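Local atomic coordinates of collectin placenta 1 (Mus musculus, PDB entry 2OX9), a protein that binds glycans such as Lewis(x) on the leukocyte cell surface through a calcium-dependent C-type lectin carbohydrate-recognition domain. Residues A[90-95]-A[115-120]. Sequence-based numbering, arbitrary orientation.
Sequences AGQPDN and WNDFQC. With CA (calcium ion), chain J; CA (calcium ion), chain I; GAL (beta-D-galactopyranose), chain E; FUC (alpha-L-fucopyranose), chain B.
The primary, sugar-binding calcium site of the C-type lectin fold is built where Gln92 and Asp94 of a long loop meet Asn116 and Asp117 of strand 115-118. One calcium ion takes ligands from both segments. The side-chain amide of Gln92 is one of them. Asn116 OD1 lies 2.4 Å from this calcium ion. Asp94 OD1 binds the calcium at 2.5 Å. Asp117 binds the calcium twice, through its backbone O and through OD1, with OD1 at 2.1 Å. Glu104 completes the protein ligands.

Gln92-Pro93-Asp94 is the QPD sequence associated with galactose-type C-type lectins, and Trp115-Asn116-Asp117 is the WND sequence on the strand. In keeping with the QPD sequence, galactose O3 and O4 both coordinate the calcium. The cis peptide before Pro93 is a hallmark of this loop. Asn116 ND2 also donates to galactose O3 (3.1 Å, N-H...O angle 146°). The same ND2 sits 3.3 Å above the plane of the Phe118 ring, over its centre. Fucose lies beside Gln92 and is hydrogen-bonded to Lys89.

Asp117 ties the loop to the strand. Its CG stands between the backbone N and the carbonyl carbon (chi1 54°), which turns the carboxylate toward the loop. Asp117 OD2 accepts from Asn95 N at 2.7 Å with its syn lone pair. OD1, already on the metal, takes a weak bond from Asp94 N. Pro93 CB packs against Asp117 OD2 at 3.4 Å. Through water 1, which donates to Asp117 OD2, the carboxylate reaches a second calcium. Asn95 OD1 holds that ion together with Asp68, Glu72, Glu104 and Asp105.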
# COMPACT_ATOMS: atom_id res chain seq x y z
N ALA A 90 1.64 -10.39 -12.71
CA ALA A 90 2.58 -11.39 -13.19
C ALA A 90 3.89 -10.73 -13.62
O ALA A 90 3.89 -9.75 -14.36
CB ALA A 90 1.97 -12.16 -14.37
N GLY A 91 5.01 -11.27 -13.14
CA GLY A 91 6.30 -10.70 -13.49
C GLY A 91 6.84 -9.81 -12.38
O GLY A 91 8.04 -9.55 -12.30
N GLN A 92 5.94 -9.35 -11.51
CA GLN A 92 6.31 -8.52 -10.38
C GLN A 92 6.36 -9.38 -9.12
O GLN A 92 5.68 -10.39 -9.04
CB GLN A 92 5.28 -7.40 -10.19
CG GLN A 92 5.20 -6.46 -11.35
CD GLN A 92 6.57 -5.98 -11.79
OE1 GLN A 92 7.30 -5.37 -11.01
NE2 GLN A 92 6.93 -6.25 -13.04
N PRO A 93 7.19 -8.99 -8.12
CA PRO A 93 8.08 -7.82 -8.08
C PRO A 93 9.34 -8.06 -8.90
O PRO A 93 9.88 -9.16 -8.91
CB PRO A 93 8.37 -7.67 -6.58
CG PRO A 93 8.30 -9.08 -6.08
CD PRO A 93 7.11 -9.64 -6.80
N ASP A 94 9.80 -7.03 -9.61
CA ASP A 94 10.98 -7.21 -10.45
C ASP A 94 12.23 -6.48 -9.97
O ASP A 94 13.30 -6.63 -10.56
CB ASP A 94 10.66 -6.80 -11.89
CG ASP A 94 10.26 -5.34 -12.01
OD1 ASP A 94 10.10 -4.67 -10.97
OD2 ASP A 94 10.09 -4.86 -13.16
N ASN A 95 12.09 -5.69 -8.90
CA ASN A 95 13.22 -4.94 -8.33
C ASN A 95 13.99 -4.18 -9.42
O ASN A 95 15.22 -4.17 -9.43
CB ASN A 95 14.15 -5.90 -7.59
CG ASN A 95 14.90 -5.23 -6.44
OD1 ASN A 95 14.31 -4.52 -5.63
ND2 ASN A 95 16.20 -5.48 -6.36
N TRP A 115 -0.60 -5.63 -7.63
CA TRP A 115 0.52 -5.01 -6.94
C TRP A 115 1.78 -4.94 -7.78
O TRP A 115 2.04 -5.78 -8.65
CB TRP A 115 0.85 -5.76 -5.65
CG TRP A 115 -0.31 -5.98 -4.71
CD1 TRP A 115 -1.58 -5.50 -4.84
CD2 TRP A 115 -0.29 -6.73 -3.49
NE1 TRP A 115 -2.36 -5.92 -3.79
CE2 TRP A 115 -1.59 -6.67 -2.95
CE3 TRP A 115 0.70 -7.46 -2.81
CZ2 TRP A 115 -1.93 -7.31 -1.75
CZ3 TRP A 115 0.36 -8.10 -1.62
CH2 TRP A 115 -0.95 -8.02 -1.11
N ASN A 116 2.55 -3.90 -7.53
CA ASN A 116 3.81 -3.68 -8.21
C ASN A 116 4.79 -3.07 -7.23
O ASN A 116 4.38 -2.35 -6.32
CB ASN A 116 3.62 -2.74 -9.39
CG ASN A 116 4.93 -2.27 -9.95
OD1 ASN A 116 5.80 -3.08 -10.28
ND2 ASN A 116 5.10 -0.96 -10.07
N ASP A 117 6.07 -3.37 -7.40
CA ASP A 117 7.08 -2.81 -6.53
C ASP A 117 7.63 -1.56 -7.21
O ASP A 117 7.91 -1.57 -8.41
CB ASP A 117 8.19 -3.84 -6.25
CG ASP A 117 8.80 -4.43 -7.52
OD1 ASP A 117 8.12 -4.49 -8.56
OD2 ASP A 117 9.98 -4.86 -7.46
N PHE A 118 7.73 -0.47 -6.44
CA PHE A 118 8.25 0.80 -6.96
C PHE A 118 9.48 1.21 -6.15
O PHE A 118 9.71 0.69 -5.06
CB PHE A 118 7.25 1.95 -6.78
CG PHE A 118 5.91 1.74 -7.42
CD1 PHE A 118 4.93 0.99 -6.77
CD2 PHE A 118 5.59 2.36 -8.62
CE1 PHE A 118 3.65 0.87 -7.31
CE2 PHE A 118 4.31 2.25 -9.17
CZ PHE A 118 3.34 1.50 -8.51
N GLN A 119 10.23 2.16 -6.68
CA GLN A 119 11.39 2.70 -5.98
C GLN A 119 10.67 3.53 -4.93
O GLN A 119 9.68 4.18 -5.23
CB GLN A 119 12.21 3.58 -6.92
CG GLN A 119 13.68 3.73 -6.54
CD GLN A 119 14.49 4.38 -7.65
OE1 GLN A 119 14.50 3.90 -8.79
NE2 GLN A 119 15.18 5.48 -7.33
N CYS A 120 11.14 3.51 -3.69
CA CYS A 120 10.43 4.23 -2.64
C CYS A 120 10.36 5.75 -2.76
O CYS A 120 9.64 6.39 -1.99
CB CYS A 120 11.00 3.84 -1.28
SG CYS A 120 10.94 2.05 -0.96
CA CA J . 8.21 -3.24 -10.24
CA CA I . 13.00 -5.02 -3.61
C1 GAL E . 7.04 -0.07 -14.53
C2 GAL E . 6.88 -0.31 -13.03
C3 GAL E . 8.23 -0.67 -12.40
C4 GAL E . 8.89 -1.82 -13.16
C5 GAL E . 8.94 -1.52 -14.66
C6 GAL E . 9.47 -2.69 -15.47
O2 GAL E . 6.37 0.86 -12.41
O3 GAL E . 8.02 -1.06 -11.05
O4 GAL E . 8.17 -3.02 -12.93
O5 GAL E . 7.61 -1.23 -15.16
O6 GAL E . 9.80 -2.29 -16.79
C1 FUC B . 4.29 -2.36 -17.29
C2 FUC B . 4.76 -3.68 -17.91
C3 FUC B . 5.89 -4.28 -17.07
C4 FUC B . 5.44 -4.43 -15.62
C5 FUC B . 4.98 -3.07 -15.08
C6 FUC B . 4.44 -3.17 -13.66
O2 FUC B . 5.23 -3.45 -19.23
O3 FUC B . 6.26 -5.54 -17.60
O4 FUC B . 4.37 -5.36 -15.54
O5 FUC B . 3.93 -2.54 -15.91
O HOH W 1 11.70 -5.98 -5.70